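Local coordinates for zinc finger (CCCH type) motif-containing protein (Toxoplasma gondii, PDB 7NG2), which probably reads N6-methyladenosine in mRNA through its YTH domain, the part described here, and is linked to cleavage and polyadenylation, at residues F17-N22 with V56-S61; W102-K107 with R150-L155; I31-W36 with Q81-I86; N118-D123 with E134-L139. All blocks are in the same frame, centred on the assembly; numbering follows the deposited sequence.

Contact 1 of 4, residues F17-N22 with V56-S61; sequences FIIKSN and VLLLFS
F17 to K20 pair with L58 to S61 as neighbouring parallel strands, F17 opposite L58 and K20 opposite S61; the two strand segments come within 4.5 Å axis to axis and run at 37° to each other. The ladder has the stagger of parallel pairing: F17 gives its N-H to L57 O and takes that of L59, and I19 repeats this between L59 O and S61 N. The bond from I19 N to L59 O is almost straight at the hydrogen (175°), although the donor stands above the carbonyl plane. Past I19, S21 N makes a weak bond of 3.4 Å to S61 O across these segments. These are inner strands of the mixed sheet of the YTH domain. The chain between them runs through helix 24-33, the edge strand 35-36 and helix 40-52, and helix 40-52 covers F17, V56 and L58. On that same face I19 and F60 lie side by side, pointing the same way. I19 CG2, anti to the backbone N, sits 3.7 Å from F60 CD2, while CG1 turns to L58, 3.9 Å from its CB. V56 CG1 reaches the F17 ring at CD1, 3.9 Å away. The F60 ring is also stacked on W102 and meets W36 edge-to-face. On the other face, K20 is bent at chi2 and chi3, which turns CD and CE back over S61 of the adjacent strand, and NZ donates to S61 OG at 2.8 Å. That hydroxyl is bonded to G67 O as well, and the backbone N of K20 is taken by D131.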
# COMPACT_ATOMS: atom_id res chain seq x y z
N PHE A 17 -0.41 -0.05 -5.79
CA PHE A 17 0.20 1.25 -5.55
C PHE A 17 1.22 1.12 -4.43
O PHE A 17 0.97 0.46 -3.42
CB PHE A 17 -0.84 2.29 -5.13
CG PHE A 17 -1.87 2.56 -6.19
CD1 PHE A 17 -3.02 1.79 -6.26
CD2 PHE A 17 -1.67 3.57 -7.12
CE1 PHE A 17 -3.98 2.03 -7.24
CE2 PHE A 17 -2.63 3.80 -8.11
CZ PHE A 17 -3.78 3.03 -8.16
N ILE A 18 2.38 1.76 -4.60
CA ILE A 18 3.40 1.84 -3.56
C ILE A 18 3.05 3.00 -2.62
O ILE A 18 2.73 4.10 -3.07
CB ILE A 18 4.80 1.97 -4.18
CG1 ILE A 18 5.09 0.69 -4.98
CG2 ILE A 18 5.87 2.20 -3.10
CD1 ILE A 18 6.33 0.69 -5.82
N ILE A 19 3.09 2.73 -1.32
CA ILE A 19 2.83 3.72 -0.28
C ILE A 19 4.13 3.94 0.48
O ILE A 19 4.75 2.97 0.93
CB ILE A 19 1.75 3.21 0.68
CG1 ILE A 19 0.41 3.08 -0.03
CG2 ILE A 19 1.67 4.10 1.92
CD1 ILE A 19 -0.18 4.40 -0.44
N LYS A 20 4.53 5.19 0.64
CA LYS A 20 5.70 5.54 1.43
C LYS A 20 5.26 6.12 2.77
O LYS A 20 4.22 6.76 2.87
CB LYS A 20 6.58 6.55 0.69
CG LYS A 20 7.14 6.08 -0.65
CD LYS A 20 8.02 4.83 -0.52
CE LYS A 20 9.33 5.16 0.19
NZ LYS A 20 10.28 4.01 0.10
N SER A 21 6.05 5.87 3.81
CA SER A 21 5.75 6.40 5.12
C SER A 21 7.02 6.98 5.72
O SER A 21 8.05 6.31 5.74
CB SER A 21 5.24 5.30 6.05
OG SER A 21 4.94 5.82 7.33
N ASN A 22 6.96 8.22 6.19
CA ASN A 22 8.18 8.77 6.79
C ASN A 22 8.47 8.16 8.16
O ASN A 22 9.63 8.15 8.58
CB ASN A 22 8.15 10.30 6.83
CG ASN A 22 7.22 10.85 7.90
OD1 ASN A 22 6.11 10.36 8.07
ND2 ASN A 22 7.69 11.87 8.62
N VAL A 56 -7.83 -3.03 -4.75
CA VAL A 56 -6.74 -2.05 -4.76
C VAL A 56 -5.74 -2.45 -3.68
O VAL A 56 -6.07 -2.46 -2.49
CB VAL A 56 -7.27 -0.62 -4.54
CG1 VAL A 56 -6.12 0.35 -4.38
CG2 VAL A 56 -8.17 -0.22 -5.70
N LEU A 57 -4.52 -2.79 -4.11
CA LEU A 57 -3.47 -3.24 -3.21
C LEU A 57 -2.48 -2.11 -2.96
O LEU A 57 -2.11 -1.36 -3.87
CB LEU A 57 -2.72 -4.44 -3.80
CG LEU A 57 -3.47 -5.77 -3.89
CD1 LEU A 57 -4.20 -6.10 -2.59
CD2 LEU A 57 -4.41 -5.84 -5.07
N LEU A 58 -2.11 -1.97 -1.69
CA LEU A 58 -1.18 -0.95 -1.22
C LEU A 58 0.06 -1.65 -0.69
O LEU A 58 -0.04 -2.48 0.22
CB LEU A 58 -1.84 -0.12 -0.12
CG LEU A 58 -3.20 0.45 -0.50
CD1 LEU A 58 -3.79 1.12 0.71
CD2 LEU A 58 -3.13 1.43 -1.66
N LEU A 59 1.21 -1.33 -1.26
CA LEU A 59 2.48 -1.99 -0.95
C LEU A 59 3.30 -1.00 -0.13
O LEU A 59 3.73 0.03 -0.66
CB LEU A 59 3.20 -2.37 -2.24
CG LEU A 59 2.64 -3.59 -3.01
CD1 LEU A 59 1.18 -3.45 -3.46
CD2 LEU A 59 3.54 -3.91 -4.21
N PHE A 60 3.49 -1.30 1.15
CA PHE A 60 4.02 -0.32 2.09
C PHE A 60 5.54 -0.37 2.16
O PHE A 60 6.13 -1.44 2.34
CB PHE A 60 3.44 -0.58 3.48
CG PHE A 60 2.01 -0.16 3.62
CD1 PHE A 60 0.98 -1.04 3.30
CD2 PHE A 60 1.68 1.11 4.06
CE1 PHE A 60 -0.35 -0.67 3.43
CE2 PHE A 60 0.35 1.49 4.20
CZ PHE A 60 -0.66 0.60 3.87
N SER A 61 6.16 0.80 2.07
CA SER A 61 7.62 0.94 2.12
C SER A 61 7.97 2.19 2.93
O SER A 61 7.81 3.32 2.46
CB SER A 61 8.18 1.04 0.70
OG SER A 61 9.56 1.35 0.75

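Contact 2 of 4, residues W102-K107 with R150-L155; sequences WLKQCK and RPSEDL
Q105 slides past L155 in the opposite direction, its CB 3.8 Å from L155 CD1. The chain is extended beyond CG (chi2 175°), and OE1 accepts the backbone N-H of L155 at 2.9 Å; a water joins the same OE1 to D154 OD1. Two residues before L155 the main chains meet directly: E153 N reaches Q105 O at 2.9 Å, nearly straight at the hydrogen but from well above the carbonyl plane, and S152 CA comes to the same oxygen in a CA-H...O contact. E153 CG, anti to the carbonyl carbon, lies over the backbone of C106, 3.6 Å from its CA. The E153 side chain crosses that of K107 at about a right angle, with K107 NZ and E153 OE1 4.9 Å apart, too far to touch. A second water is held by K107 N, P151 O and E153 OE2 together. R150 donates weakly from NH1 to K107 O, while its NH2 makes a salt bridge to E112. The contact lays the chain that follows helix 137-149 across strand 98-109, close to a classic beta bulge where L103 and K104 both face F71. K104 NZ is gripped by three acceptors: R150 O at 2.7 Å, S152 OG at 2.9 Å and S148 O. Two of these three are carbonyls at or just beyond the C-terminal end of a helix, near the negative end of the helix dipole, so the setting probably favours a charged ammonium.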
# COMPACT_ATOMS: atom_id res chain seq x y z
N TRP A 102 -4.53 -5.10 6.34
CA TRP A 102 -3.20 -5.62 6.10
C TRP A 102 -3.29 -7.11 5.77
O TRP A 102 -3.98 -7.87 6.45
CB TRP A 102 -2.28 -5.36 7.30
CG TRP A 102 -1.73 -3.97 7.29
CD1 TRP A 102 -2.39 -2.81 7.61
CD2 TRP A 102 -0.39 -3.58 6.94
NE1 TRP A 102 -1.55 -1.73 7.48
CE2 TRP A 102 -0.32 -2.17 7.07
CE3 TRP A 102 0.75 -4.28 6.53
CZ2 TRP A 102 0.85 -1.46 6.81
CZ3 TRP A 102 1.91 -3.56 6.28
CH2 TRP A 102 1.95 -2.17 6.42
N LEU A 103 -2.63 -7.51 4.68
CA LEU A 103 -2.69 -8.87 4.19
C LEU A 103 -1.37 -9.61 4.33
O LEU A 103 -1.35 -10.85 4.22
CB LEU A 103 -3.12 -8.88 2.71
CG LEU A 103 -4.53 -8.32 2.51
CD1 LEU A 103 -4.85 -8.13 1.03
CD2 LEU A 103 -5.56 -9.22 3.18
N LYS A 104 -0.27 -8.90 4.56
CA LYS A 104 1.01 -9.52 4.85
C LYS A 104 1.87 -8.50 5.56
O LYS A 104 1.87 -7.33 5.20
CB LYS A 104 1.73 -9.96 3.57
CG LYS A 104 3.03 -10.72 3.80
CD LYS A 104 2.79 -12.06 4.48
CE LYS A 104 4.06 -12.88 4.60
NZ LYS A 104 3.74 -14.29 5.01
N GLN A 105 2.58 -8.95 6.59
CA GLN A 105 3.70 -8.23 7.18
C GLN A 105 4.95 -9.06 6.92
O GLN A 105 4.98 -10.26 7.21
CB GLN A 105 3.52 -8.08 8.69
CG GLN A 105 2.32 -7.24 9.09
CD GLN A 105 2.10 -7.21 10.58
OE1 GLN A 105 2.99 -6.86 11.35
NE2 GLN A 105 0.89 -7.56 11.00
N CYS A 106 5.99 -8.43 6.37
CA CYS A 106 7.16 -9.19 5.97
C CYS A 106 8.34 -8.23 5.92
O CYS A 106 8.22 -7.03 6.16
CB CYS A 106 6.98 -9.79 4.58
SG CYS A 106 6.66 -8.57 3.28
N LYS A 107 9.49 -8.79 5.56
CA LYS A 107 10.68 -8.01 5.22
C LYS A 107 11.17 -8.50 3.87
O LYS A 107 11.47 -9.69 3.71
CB LYS A 107 11.75 -8.17 6.29
CG LYS A 107 11.27 -7.82 7.68
CD LYS A 107 12.36 -7.23 8.54
CE LYS A 107 11.83 -6.89 9.93
NZ LYS A 107 12.92 -6.46 10.85
N ARG A 150 7.29 -14.94 2.02
CA ARG A 150 8.21 -14.69 3.12
C ARG A 150 7.54 -15.07 4.43
O ARG A 150 6.31 -15.12 4.52
CB ARG A 150 8.56 -13.20 3.16
CG ARG A 150 9.39 -12.71 1.99
CD ARG A 150 10.80 -13.25 2.08
NE ARG A 150 11.55 -13.04 0.85
CZ ARG A 150 12.57 -12.19 0.73
NH1 ARG A 150 12.97 -11.48 1.78
NH2 ARG A 150 13.20 -12.07 -0.43
N PRO A 151 8.33 -15.32 5.48
CA PRO A 151 7.73 -15.51 6.80
C PRO A 151 6.97 -14.26 7.21
O PRO A 151 7.35 -13.13 6.90
CB PRO A 151 8.94 -15.75 7.71
CG PRO A 151 10.04 -16.17 6.80
CD PRO A 151 9.79 -15.48 5.50
N SER A 152 5.84 -14.47 7.89
CA SER A 152 5.10 -13.35 8.42
C SER A 152 5.85 -12.76 9.61
O SER A 152 6.31 -13.49 10.50
CB SER A 152 3.71 -13.82 8.86
OG SER A 152 2.85 -13.93 7.74
N GLU A 153 5.97 -11.45 9.62
CA GLU A 153 6.55 -10.71 10.74
C GLU A 153 5.42 -10.20 11.63
O GLU A 153 4.29 -10.00 11.17
CB GLU A 153 7.36 -9.53 10.22
CG GLU A 153 8.43 -9.90 9.23
CD GLU A 153 9.61 -10.59 9.87
OE1 GLU A 153 9.87 -10.34 11.07
OE2 GLU A 153 10.28 -11.39 9.18
N ASP A 154 5.72 -10.02 12.91
CA ASP A 154 4.80 -9.39 13.85
C ASP A 154 5.42 -8.03 14.17
O ASP A 154 6.08 -7.85 15.18
CB ASP A 154 4.59 -10.24 15.10
CG ASP A 154 3.47 -9.71 15.98
OD1 ASP A 154 3.02 -8.56 15.78
OD2 ASP A 154 3.03 -10.45 16.89
N LEU A 155 5.20 -7.08 13.26
CA LEU A 155 5.92 -5.81 13.33
C LEU A 155 5.58 -5.02 14.59
O LEU A 155 6.37 -4.17 15.00
CB LEU A 155 5.67 -5.00 12.06
CG LEU A 155 6.11 -5.67 10.75
CD1 LEU A 155 5.54 -4.93 9.54
CD2 LEU A 155 7.63 -5.76 10.66
O HOH W 1 1.57 -11.41 7.77
O HOH W 2 1.87 -6.85 14.12
O HOH W 3 9.63 -11.64 6.36

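Contact 3 of 4, residues I31-W36 with Q81-I86; sequences IQHGVW and QLFPGI
H33 leans on F83 from its first side-chain atom: CB stands over one face of the phenyl ring, 4.2 Å from the centroid and 22° off the normal, a CH-pi contact displaced toward the rim at CZ and CE2. From there CG lies anti to the carbonyl carbon, and the imidazole leaves the phenyl ring obliquely, the two planes at 46°. Its ND1 is still 4.1 Å from F83 CZ, whereas CD2, on the other branch, meets I86 CD1 at 3.8 Å. One face of the imidazole carries CG of the preceding Q32. The backbone oxygen of H33 also reaches the phenyl ring, 3.5 Å from CE2. G34, just past helix 24-33, has positive phi and turns the chain into the short strand 35-36. V35 extends the apolar patch: CG2 slides past L82, 3.8 Å from its CD2, and CG1 approaches I86 CD1 at 4.3 Å. On the far side, a type II turn from F83 to I86, closed by I86 N to F83 O, presents both residues to the helix end. W36 follows V35 and W87 follows I86 in the chain, and their rings meet edge-to-face, consistent with the tryptophan-lined cage by which YTH domains hold methylated adenine. The contact therefore joins the segments that lead into both tryptophans. Its chemistry is that of methyl groups, a CH-pi contact over the F83 ring and oblique ring contacts: neither segment gives the other a hydrogen bond, so the fit depends on shape rather than on directed polar bonds, at a partly exposed edge of the domain.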
# COMPACT_ATOMS: atom_id res chain seq x y z
N ILE A 31 -1.29 -0.82 11.08
CA ILE A 31 -1.52 -2.23 11.36
C ILE A 31 -2.46 -2.39 12.55
O ILE A 31 -3.36 -3.23 12.55
CB ILE A 31 -0.17 -2.95 11.60
CG1 ILE A 31 0.64 -2.98 10.30
CG2 ILE A 31 -0.39 -4.36 12.12
CD1 ILE A 31 2.10 -3.30 10.53
N GLN A 32 -2.29 -1.54 13.57
CA GLN A 32 -3.07 -1.67 14.80
C GLN A 32 -4.54 -1.36 14.56
O GLN A 32 -5.42 -2.02 15.13
CB GLN A 32 -2.48 -0.73 15.85
CG GLN A 32 -3.09 -0.84 17.23
CD GLN A 32 -2.45 0.13 18.20
OE1 GLN A 32 -1.75 1.06 17.79
NE2 GLN A 32 -2.68 -0.08 19.49
N HIS A 33 -4.83 -0.37 13.72
CA HIS A 33 -6.19 0.13 13.56
C HIS A 33 -6.77 -0.02 12.15
O HIS A 33 -7.93 0.34 11.94
CB HIS A 33 -6.27 1.59 14.02
CG HIS A 33 -5.91 1.77 15.46
ND1 HIS A 33 -6.68 1.25 16.48
CD2 HIS A 33 -4.86 2.39 16.05
CE1 HIS A 33 -6.13 1.56 17.64
NE2 HIS A 33 -5.02 2.25 17.41
N GLY A 34 -6.01 -0.55 11.20
CA GLY A 34 -6.54 -0.80 9.88
C GLY A 34 -6.89 0.48 9.14
O GLY A 34 -7.99 0.60 8.59
N VAL A 35 -5.96 1.43 9.09
CA VAL A 35 -6.27 2.77 8.62
C VAL A 35 -5.05 3.36 7.93
O VAL A 35 -3.91 3.06 8.28
CB VAL A 35 -6.75 3.65 9.81
CG1 VAL A 35 -5.66 3.79 10.87
CG2 VAL A 35 -7.24 5.02 9.33
N TRP A 36 -5.30 4.22 6.94
CA TRP A 36 -4.25 4.98 6.29
C TRP A 36 -4.82 6.32 5.83
O TRP A 36 -6.04 6.49 5.76
CB TRP A 36 -3.64 4.22 5.10
CG TRP A 36 -2.33 4.78 4.67
CD1 TRP A 36 -2.04 5.38 3.48
CD2 TRP A 36 -1.12 4.81 5.43
NE1 TRP A 36 -0.73 5.78 3.45
CE2 TRP A 36 -0.14 5.45 4.65
CE3 TRP A 36 -0.77 4.37 6.72
CZ2 TRP A 36 1.17 5.65 5.09
CZ3 TRP A 36 0.53 4.58 7.17
CH2 TRP A 36 1.48 5.21 6.35
N GLN A 81 -15.14 10.31 9.15
CA GLN A 81 -15.48 9.79 10.47
C GLN A 81 -14.60 8.63 10.90
O GLN A 81 -14.81 8.08 11.99
CB GLN A 81 -16.96 9.39 10.53
CG GLN A 81 -17.94 10.47 10.08
CD GLN A 81 -17.60 11.84 10.65
OE1 GLN A 81 -17.29 11.98 11.83
NE2 GLN A 81 -17.66 12.86 9.80
N LEU A 82 -13.63 8.22 10.09
CA LEU A 82 -12.76 7.11 10.46
C LEU A 82 -11.57 7.66 11.24
O LEU A 82 -10.80 8.47 10.72
CB LEU A 82 -12.29 6.37 9.21
CG LEU A 82 -11.37 5.18 9.46
CD1 LEU A 82 -12.11 4.09 10.23
CD2 LEU A 82 -10.84 4.65 8.15
N PHE A 83 -11.42 7.19 12.48
CA PHE A 83 -10.35 7.59 13.41
C PHE A 83 -9.95 9.05 13.25
O PHE A 83 -8.79 9.35 12.96
CB PHE A 83 -9.15 6.64 13.30
CG PHE A 83 -9.46 5.24 13.75
CD1 PHE A 83 -9.58 4.95 15.10
CD2 PHE A 83 -9.64 4.23 12.82
CE1 PHE A 83 -9.88 3.66 15.51
CE2 PHE A 83 -9.93 2.94 13.24
CZ PHE A 83 -10.05 2.66 14.58
N PRO A 84 -10.87 9.99 13.46
CA PRO A 84 -10.53 11.40 13.18
C PRO A 84 -9.35 11.86 14.03
O PRO A 84 -9.31 11.65 15.24
CB PRO A 84 -11.82 12.15 13.56
CG PRO A 84 -12.90 11.13 13.45
CD PRO A 84 -12.28 9.83 13.85
N GLY A 85 -8.37 12.47 13.36
CA GLY A 85 -7.21 13.05 14.02
C GLY A 85 -6.13 12.08 14.45
O GLY A 85 -5.19 12.50 15.13
N ILE A 86 -6.22 10.81 14.06
CA ILE A 86 -5.32 9.79 14.58
C ILE A 86 -3.86 10.10 14.26
O ILE A 86 -2.96 9.71 15.01
CB ILE A 86 -5.74 8.39 14.10
CG1 ILE A 86 -5.01 7.31 14.90
CG2 ILE A 86 -5.52 8.24 12.58
CD1 ILE A 86 -5.49 5.89 14.61

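Contact 4 of 4, residues N118-D123 with E134-L139; sequences NPWNDD and EVPPAL
The W120 indole has P136 on one face: CG of the proline sits 3.5 Å from the centroid of the five-membered ring and only 1° off its normal, a CH-pi contact, while CB and CA continue over the same face toward the six-membered ring. At the edge, E134 brings CG into the indole plane, and its OE2 lies 3.6 Å from W120 CZ3, the carboxylate turned 87° to the ring; that carboxylate is salt-bridged to R15. P137 CD adds an oblique touch on CH2, 3.7 Å away. Beside the ring, N118 works with both ends of its amide. ND2 donates to E134 O at 3.0 Å, practically straight (176°) and in the amide plane, and OD1 accepts W120 N at 2.9 Å from above its carbonyl plane. A water also links W120 O to E134 O. P119 CG packs on P136 CG, 3.7 Å apart. P136 holds the N-cap position of helix 137-149, directly after the edge strand 134-135. The arrangement is an Asx turn within a type I turn, in the loop between strands 117-118 and 124-125, held against a strand-to-helix junction by proline-tryptophan packing.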
# COMPACT_ATOMS: atom_id res chain seq x y z
N ASN A 118 10.24 0.05 -13.22
CA ASN A 118 8.80 0.21 -13.37
C ASN A 118 8.52 0.95 -14.66
O ASN A 118 8.74 2.17 -14.74
CB ASN A 118 8.27 1.01 -12.18
CG ASN A 118 6.77 1.15 -12.21
OD1 ASN A 118 6.11 0.77 -13.18
ND2 ASN A 118 6.22 1.73 -11.15
N PRO A 119 7.99 0.27 -15.69
CA PRO A 119 7.71 0.96 -16.96
C PRO A 119 6.63 2.02 -16.86
O PRO A 119 6.51 2.85 -17.77
CB PRO A 119 7.28 -0.18 -17.90
CG PRO A 119 6.72 -1.20 -16.98
CD PRO A 119 7.56 -1.13 -15.72
N TRP A 120 5.85 2.01 -15.78
CA TRP A 120 4.85 3.03 -15.55
C TRP A 120 5.41 4.22 -14.78
O TRP A 120 4.69 5.20 -14.57
CB TRP A 120 3.66 2.43 -14.80
CG TRP A 120 2.85 1.46 -15.61
CD1 TRP A 120 3.16 0.94 -16.83
CD2 TRP A 120 1.58 0.91 -15.25
NE1 TRP A 120 2.17 0.09 -17.25
CE2 TRP A 120 1.18 0.06 -16.30
CE3 TRP A 120 0.74 1.06 -14.14
CZ2 TRP A 120 -0.03 -0.64 -16.27
CZ3 TRP A 120 -0.45 0.36 -14.11
CH2 TRP A 120 -0.82 -0.48 -15.17
N ASN A 121 6.67 4.15 -14.37
CA ASN A 121 7.37 5.22 -13.67
C ASN A 121 8.71 5.50 -14.34
O ASN A 121 9.77 5.51 -13.71
CB ASN A 121 7.56 4.88 -12.19
CG ASN A 121 8.07 6.05 -11.38
OD1 ASN A 121 7.72 7.20 -11.65
ND2 ASN A 121 8.91 5.76 -10.40
N ASP A 122 8.66 5.71 -15.66
CA ASP A 122 9.83 6.11 -16.45
C ASP A 122 10.95 5.08 -16.42
O ASP A 122 12.13 5.44 -16.56
CB ASP A 122 10.35 7.50 -16.07
CG ASP A 122 9.39 8.60 -16.44
OD1 ASP A 122 8.85 8.56 -17.57
OD2 ASP A 122 9.17 9.51 -15.61
N ASP A 123 10.61 3.80 -16.26
CA ASP A 123 11.60 2.73 -16.18
C ASP A 123 12.59 2.94 -15.03
O ASP A 123 13.74 2.51 -15.10
CB ASP A 123 12.34 2.53 -17.51
CG ASP A 123 11.39 2.30 -18.66
OD1 ASP A 123 10.60 1.34 -18.59
OD2 ASP A 123 11.43 3.09 -19.63
N GLU A 134 2.08 3.90 -9.07
CA GLU A 134 1.41 2.68 -9.49
C GLU A 134 2.38 1.75 -10.21
O GLU A 134 3.28 2.20 -10.93
CB GLU A 134 0.22 2.99 -10.41
CG GLU A 134 -0.71 1.80 -10.58
CD GLU A 134 -2.02 2.09 -11.27
OE1 GLU A 134 -2.29 3.25 -11.65
OE2 GLU A 134 -2.80 1.13 -11.45
N VAL A 135 2.26 0.45 -9.94
CA VAL A 135 3.05 -0.53 -10.70
C VAL A 135 2.14 -1.35 -11.59
O VAL A 135 0.96 -1.56 -11.28
CB VAL A 135 3.92 -1.43 -9.80
CG1 VAL A 135 4.96 -0.61 -9.05
CG2 VAL A 135 3.07 -2.26 -8.88
N PRO A 136 2.64 -1.84 -12.72
CA PRO A 136 1.82 -2.66 -13.62
C PRO A 136 1.38 -3.94 -12.94
O PRO A 136 2.03 -4.42 -11.99
CB PRO A 136 2.78 -2.97 -14.79
CG PRO A 136 3.88 -1.97 -14.68
CD PRO A 136 4.01 -1.62 -13.23
N PRO A 137 0.28 -4.54 -13.40
CA PRO A 137 -0.26 -5.70 -12.68
C PRO A 137 0.65 -6.92 -12.66
O PRO A 137 0.67 -7.63 -11.65
CB PRO A 137 -1.58 -5.98 -13.41
CG PRO A 137 -1.39 -5.40 -14.78
CD PRO A 137 -0.55 -4.17 -14.56
N ALA A 138 1.42 -7.19 -13.72
CA ALA A 138 2.30 -8.35 -13.67
C ALA A 138 3.35 -8.19 -12.58
O ALA A 138 3.59 -9.11 -11.79
CB ALA A 138 2.95 -8.62 -15.03
N LEU A 139 3.98 -7.01 -12.50
CA LEU A 139 4.95 -6.76 -11.44
C LEU A 139 4.28 -6.69 -10.08
O LEU A 139 4.77 -7.29 -9.11
CB LEU A 139 5.72 -5.48 -11.74
CG LEU A 139 6.70 -4.98 -10.67
CD1 LEU A 139 7.76 -6.02 -10.32
CD2 LEU A 139 7.34 -3.67 -11.14
O HOH W 4 3.22 4.80 -12.05

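In the fold
Contact 1 is the buried core, its centre about 3 Å from the centre of the chain, and is built of strand ladder and apolar side chains; contacts 2 and 3 lie at the surface and contact 4 is partly buried. All four reach the same mixed sheet. From contact 1, L57 packs on L103 of contact 2, I19 on W36 of contact 3, and I18 touches V135 on the neighbouring edge strand 134-135, in contact 4. I31, in the 31-36 segment, packs on W102, Q105 and L155 of contact 2. Chemistry follows place: contact 2 is polar and water-bridged, contact 3 apolar and aromatic, contact 4 mixed. Contacts 3 and 4 lie on opposite sides of the chain's centre, their centres about 29 Å apart.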